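Local structure of tail fiber protein (Acinetobacter phage AM24, 5W5P) at the interface of chains A and B. The protein serves as the trimeric tailspike of the phage, and probably recognises and degrades the capsular polysaccharide of its Acinetobacter host. Residues are numbered along the deposited sequence; one frame, centred on the assembly and turned at random. Chains: chain A/B, Tail fiber protein.

Contact 1: the interface of chains A and B. Residues chain A 396-398; chain B 455-457.
A:Thr398 meets B:Leu455 and B:Arg457 at a small patch of the interface between two copies of one protein, where a loop of one chain lies on a strand of its neighbour and helps to join the chains of the tailspike trimer. CB and CG2 of the threonine both lie against B:Leu455, CB 3.8 Å from the branch point CG. CG of B:Leu455 stands between its backbone N and carbonyl carbon (chi1 78°), and in that setting it lies against the threonine. The methyl CG2 of A:Thr398 also lies beside the guanidinium of B:Arg457, 3.8 Å from NE, and the two side chains run past each other in opposite directions. The hydroxyl OG1 of A:Thr398 holds water 1 at 2.8 Å, and the same water lies 3.0 Å from the backbone N of B:Arg457, somewhat bent at the hydrogen (158°). Farther along, the arginine chain bends at chi3 (-60°) and brings NH2 to 2.9 Å from the carbonyl O of A:Ser396. No N-H of NH2 is aimed at that oxygen, so the approach is close but is not a hydrogen bond. Chain A contributes the loop 396-398, between strands 389-390 and 407-409; chain B contributes the middle of strand 451-461.

Contact 2: the interface of chains A and B. Residues chain A 455-457, 602-603; chain B 450, 610-613.
A:Arg457 reaches across to the loop B:610-613, where backbone carbonyls receive its guanidinium. In the polar part, NH1 gives a nearly straight hydrogen bond (169° at the hydrogen) to the carbonyl O of B:Asn611 at 2.9 Å. That oxygen lies in the guanidinium plane, at its edge. NH1 also makes a weak, bent bond to the carbonyl O of B:Gly613. The loop is braced from within: OD1 of B:Asn611 accepts a hydrogen bond from the backbone N of B:Gly613 at 2.8 Å, the donor well above the carbonyl plane. Water 2 sits at the guanidinium edge, 3.2 Å from NH2 of A:Arg457, and also touches the carbonyl O of B:Gly613. It is weakly held by NH1 of B:Arg450, whose like charge comes near that of A:Arg457; the water and carbonyls may ease the repulsion. In the apolar part, B:Leu610 lies over the paired strands 451-461 and 598-608 of chain A, its CG anti to the backbone N (chi1 -171°) and its CD2 3.5 Å from the backbone O of A:Ser456. Its CG packs on CB of A:Ser602 at 3.6 Å, CD1 lies against CD of A:Arg457 at 3.9 Å, and CD2 meets CD1 of A:Leu455 at 3.9 Å. That leucine methyl also touches CD of B:Arg450, the side chains crossing at about a right angle. Chain B brings the loop after strand 598-608 and B:Arg450, just before strand 451-461.

Contact 3: the interface of chains A and B. Residues chain A 507-509; chain B 522, 525-527.
A:Val509 faces B:Glu525 and B:Gln522 where the start of a chain A strand meets a turn of chain B. Backbone polar contacts join the two chains: the N of A:Val509 gives a long but nearly straight hydrogen bond (170° at the hydrogen) to the carbonyl O of B:Glu525 at 3.3 Å. Water 3 adds a second link, 2.7 Å from the carbonyl O of A:Val509 and 2.9 Å from the backbone N of B:Glu525. A side-chain hydrogen bond within chain B backs the contact. NE2 of B:Gln522 donates to OE1 of B:Glu525 at 2.9 Å, on the anti lone pair of the carboxylate and close to the amide plane, which should limit rotation of both ends. Apolar packing uses both methyls of A:Val509. CG1, anti to the backbone N (chi1 174°), points tip to tip at B:Gln522 and lies 3.5 Å from its amide carbon CD. CG2 reaches CB of B:Glu525 at 3.6 Å, and the glutamate chain extends onward past it to the carboxylate. On A:Val508, CG1 meets CG1 of B:Ile527 at 4.0 Å, the side chains crossing at about a right angle. Apart from these pairs, CG2 of A:Val508 makes a van der Waals contact with the backbone carbonyl O of B:Gly526, 3.6 Å away. By tying the loop entry of strand 509-523 in one chain to the exit of the same strand in the next, the site helps to hold the C-terminal parts of the trimer together.

Contact 1: the interface of chains A and B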
loop_
_atom_site.group_PDB
_atom_site.type_symbol
_atom_site.label_atom_id
_atom_site.label_comp_id
_atom_site.label_asym_id
_atom_site.label_seq_id
_atom_site.Cartn_x
_atom_site.Cartn_y
_atom_site.Cartn_z
ATOM N N SER A 396 -17.376 25.035 7.801
ATOM C CA SER A 396 -17.953 26.348 8.079
ATOM C C SER A 396 -16.982 27.479 7.747
ATOM O O SER A 396 -17.415 28.604 7.475
ATOM C CB SER A 396 -18.399 26.437 9.540
ATOM O OG SER A 396 -17.295 26.641 10.402
ATOM N N GLY A 397 -15.679 27.208 7.765
ATOM C CA GLY A 397 -14.694 28.185 7.344
ATOM C C GLY A 397 -14.123 27.852 5.980
ATOM O O GLY A 397 -14.181 26.698 5.552
ATOM N N THR A 398 -13.579 28.850 5.278
ATOM C CA THR A 398 -12.973 28.580 3.978
ATOM C C THR A 398 -11.641 27.854 4.113
ATOM O O THR A 398 -11.224 27.151 3.187
ATOM C CB THR A 398 -12.780 29.883 3.191
ATOM O OG1 THR A 398 -11.938 30.784 3.923
ATOM C CG2 THR A 398 -14.121 30.552 2.912
ATOM N N LEU B 455 -9.253 32.134 -1.633
ATOM C CA LEU B 455 -10.649 32.470 -1.407
ATOM C C LEU B 455 -10.803 33.072 -0.017
ATOM O O LEU B 455 -9.998 32.810 0.882
ATOM C CB LEU B 455 -11.556 31.241 -1.573
ATOM C CG LEU B 455 -11.645 30.201 -0.451
ATOM C CD1 LEU B 455 -12.850 29.292 -0.659
ATOM C CD2 LEU B 455 -10.373 29.380 -0.371
ATOM N N SER B 456 -11.840 33.893 0.139
ATOM C CA SER B 456 -12.141 34.506 1.423
ATOM C C SER B 456 -13.573 35.018 1.402
ATOM O O SER B 456 -14.135 35.300 0.342
ATOM C CB SER B 456 -11.171 35.646 1.746
ATOM O OG SER B 456 -11.716 36.898 1.356
ATOM N N ARG B 457 -14.159 35.128 2.592
ATOM C CA ARG B 457 -15.449 35.780 2.778
ATOM C C ARG B 457 -15.255 36.935 3.748
ATOM O O ARG B 457 -14.679 36.755 4.827
ATOM C CB ARG B 457 -16.514 34.802 3.297
ATOM C CG ARG B 457 -17.118 33.908 2.207
ATOM C CD ARG B 457 -18.114 32.882 2.764
ATOM N NE ARG B 457 -17.514 31.972 3.745
ATOM C CZ ARG B 457 -17.938 30.731 3.989
ATOM N NH1 ARG B 457 -18.968 30.225 3.324
ATOM N NH2 ARG B 457 -17.331 29.991 4.906
HETATM O O HOH W 1 -12.911 33.304 4.665
#

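Contact 2: the interface of chains A and B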
loop_
_atom_site.group_PDB
_atom_site.type_symbol
_atom_site.label_atom_id
_atom_site.label_comp_id
_atom_site.label_asym_id
_atom_site.label_seq_id
_atom_site.Cartn_x
_atom_site.Cartn_y
_atom_site.Cartn_z
ATOM N N LEU A 455 2.339 26.841 -19.874
ATOM C CA LEU A 455 3.086 27.995 -19.401
ATOM C C LEU A 455 4.434 28.045 -20.106
ATOM O O LEU A 455 4.953 27.020 -20.557
ATOM C CB LEU A 455 3.268 27.961 -17.876
ATOM C CG LEU A 455 4.329 27.045 -17.256
ATOM C CD1 LEU A 455 4.589 27.436 -15.806
ATOM C CD2 LEU A 455 3.907 25.591 -17.342
ATOM N N SER A 456 4.983 29.254 -20.206
ATOM C CA SER A 456 6.291 29.451 -20.812
ATOM C C SER A 456 6.824 30.816 -20.404
ATOM O O SER A 456 6.063 31.725 -20.070
ATOM C CB SER A 456 6.228 29.338 -22.338
ATOM O OG SER A 456 6.088 30.619 -22.935
ATOM N N ARG A 457 8.148 30.943 -20.428
ATOM C CA ARG A 457 8.821 32.224 -20.257
ATOM C C ARG A 457 9.653 32.487 -21.503
ATOM O O ARG A 457 10.428 31.624 -21.930
ATOM C CB ARG A 457 9.698 32.246 -18.997
ATOM C CG ARG A 457 8.914 32.479 -17.700
ATOM C CD ARG A 457 9.801 32.410 -16.449
ATOM N NE ARG A 457 10.468 31.114 -16.289
ATOM C CZ ARG A 457 10.844 30.592 -15.121
ATOM N NH1 ARG A 457 10.620 31.241 -13.986
ATOM N NH2 ARG A 457 11.452 29.414 -15.085
ATOM N N SER A 602 5.877 36.112 -18.864
ATOM C CA SER A 602 5.541 34.846 -18.215
ATOM C C SER A 602 4.107 34.501 -18.605
ATOM O O SER A 602 3.155 34.989 -17.992
ATOM C CB SER A 602 5.692 34.956 -16.702
ATOM O OG SER A 602 7.047 35.119 -16.326
ATOM N N THR A 603 3.953 33.664 -19.628
ATOM C CA THR A 603 2.638 33.333 -20.163
ATOM C C THR A 603 2.105 32.064 -19.515
ATOM O O THR A 603 2.795 31.043 -19.484
ATOM C CB THR A 603 2.700 33.142 -21.679
ATOM O OG1 THR A 603 3.179 34.340 -22.300
ATOM C CG2 THR A 603 1.320 32.818 -22.213
ATOM N N ARG B 450 2.072 26.317 -12.031
ATOM C CA ARG B 450 2.305 27.360 -11.031
ATOM C C ARG B 450 1.075 28.245 -10.837
ATOM O O ARG B 450 1.196 29.439 -10.551
ATOM C CB ARG B 450 3.537 28.205 -11.384
ATOM C CG ARG B 450 4.846 27.432 -11.319
ATOM C CD ARG B 450 5.905 28.053 -12.206
ATOM N NE ARG B 450 7.018 27.140 -12.434
ATOM C CZ ARG B 450 8.286 27.411 -12.139
ATOM N NH1 ARG B 450 8.618 28.578 -11.605
ATOM N NH2 ARG B 450 9.226 26.509 -12.381
ATOM N N LEU B 610 3.775 32.342 -12.139
ATOM C CA LEU B 610 4.959 32.369 -12.991
ATOM C C LEU B 610 5.532 33.775 -13.062
ATOM O O LEU B 610 4.837 34.716 -13.456
ATOM C CB LEU B 610 4.617 31.866 -14.391
ATOM C CG LEU B 610 5.810 31.646 -15.325
ATOM C CD1 LEU B 610 6.793 30.665 -14.716
ATOM C CD2 LEU B 610 5.344 31.155 -16.685
ATOM N N ASN B 611 6.789 33.919 -12.659
ATOM C CA ASN B 611 7.498 35.193 -12.752
ATOM C C ASN B 611 8.945 34.884 -13.128
ATOM O O ASN B 611 9.256 33.812 -13.656
ATOM C CB ASN B 611 7.363 36.001 -11.449
ATOM C CG ASN B 611 7.840 35.236 -10.222
ATOM O OD1 ASN B 611 8.632 34.298 -10.324
ATOM N ND2 ASN B 611 7.364 35.648 -9.051
ATOM N N SER B 612 9.846 35.833 -12.862
ATOM C CA SER B 612 11.259 35.655 -13.172
ATOM C C SER B 612 11.981 34.764 -12.172
ATOM O O SER B 612 13.122 34.367 -12.433
ATOM C CB SER B 612 11.961 37.013 -13.236
ATOM O OG SER B 612 11.659 37.683 -14.445
ATOM N N GLY B 613 11.355 34.451 -11.039
ATOM C CA GLY B 613 11.945 33.610 -10.027
ATOM C C GLY B 613 11.341 32.219 -10.006
ATOM O O GLY B 613 10.651 31.787 -10.932
HETATM O O HOH W 2 11.933 28.965 -11.978
#

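Contact 3: the interface of chains A and B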
loop_
_atom_site.group_PDB
_atom_site.type_symbol
_atom_site.label_atom_id
_atom_site.label_comp_id
_atom_site.label_asym_id
_atom_site.label_seq_id
_atom_site.Cartn_x
_atom_site.Cartn_y
_atom_site.Cartn_z
ATOM N N ASN A 507 18.414 43.363 -16.593
ATOM C CA ASN A 507 17.238 42.730 -15.992
ATOM C C ASN A 507 16.762 43.468 -14.742
ATOM O O ASN A 507 16.403 42.864 -13.732
ATOM C CB ASN A 507 17.501 41.255 -15.695
ATOM C CG ASN A 507 17.700 40.451 -16.952
ATOM O OD1 ASN A 507 16.742 40.142 -17.657
ATOM N ND2 ASN A 507 18.949 40.107 -17.246
ATOM N N VAL A 508 16.747 44.792 -14.825
ATOM C CA VAL A 508 16.126 45.642 -13.817
ATOM C C VAL A 508 14.701 45.925 -14.275
ATOM O O VAL A 508 14.487 46.440 -15.380
ATOM C CB VAL A 508 16.923 46.942 -13.618
ATOM C CG1 VAL A 508 16.172 47.900 -12.710
ATOM C CG2 VAL A 508 18.302 46.629 -13.061
ATOM N N VAL A 509 13.724 45.576 -13.444
ATOM C CA VAL A 509 12.319 45.714 -13.821
ATOM C C VAL A 509 11.903 47.174 -13.682
ATOM O O VAL A 509 11.894 47.727 -12.576
ATOM C CB VAL A 509 11.427 44.800 -12.973
ATOM C CG1 VAL A 509 9.957 45.066 -13.270
ATOM C CG2 VAL A 509 11.775 43.338 -13.230
ATOM N N GLN B 522 3.954 43.933 -8.546
ATOM C CA GLN B 522 5.373 44.086 -8.846
ATOM C C GLN B 522 5.990 45.140 -7.936
ATOM O O GLN B 522 5.407 46.209 -7.724
ATOM C CB GLN B 522 5.596 44.469 -10.316
ATOM C CG GLN B 522 7.046 44.817 -10.684
ATOM C CD GLN B 522 7.944 43.586 -10.822
ATOM O OE1 GLN B 522 7.603 42.621 -11.514
ATOM N NE2 GLN B 522 9.101 43.622 -10.166
ATOM N N GLU B 525 12.889 44.831 -8.239
ATOM C CA GLU B 525 13.446 43.591 -8.773
ATOM C C GLU B 525 14.728 43.915 -9.523
ATOM O O GLU B 525 14.710 44.710 -10.467
ATOM C CB GLU B 525 12.446 42.889 -9.694
ATOM C CG GLU B 525 12.866 41.499 -10.131
ATOM C CD GLU B 525 11.679 40.592 -10.397
ATOM O OE1 GLU B 525 10.531 41.079 -10.314
ATOM O OE2 GLU B 525 11.892 39.394 -10.685
ATOM N N GLY B 526 15.832 43.295 -9.108
ATOM C CA GLY B 526 17.128 43.579 -9.689
ATOM C C GLY B 526 17.805 44.815 -9.150
ATOM O O GLY B 526 18.743 45.324 -9.779
ATOM N N ILE B 527 17.368 45.314 -7.996
ATOM C CA ILE B 527 17.804 46.598 -7.464
ATOM C C ILE B 527 18.489 46.369 -6.125
ATOM O O ILE B 527 17.912 45.750 -5.224
ATOM C CB ILE B 527 16.621 47.571 -7.309
ATOM C CG1 ILE B 527 16.043 47.922 -8.680
ATOM C CG2 ILE B 527 17.053 48.827 -6.568
ATOM C CD1 ILE B 527 14.781 48.739 -8.605
HETATM O O HOH W 3 11.712 46.776 -10.022
#

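All three contacts lie in the C-terminal half. Contacts 2 and 3 are neighbours, with C-alpha centres about 15 Å apart; contact 1 lies about 28 Å from contact 2 and 35 Å from contact 3. Contacts 1 and 2 share residues 455-457 of strand 451-461, from chain B in the first and chain A in the second. Contact 3 uses both ends of strand 509-523, one from each chain. The pairing of the two chains has no exact two-fold symmetry; around the trimer, segment 455-457 with its Arg457 probably touches both neighbours at once, the 396-398 loop of one and the 610-613 loop of the other, fitting a closed three-chain ring.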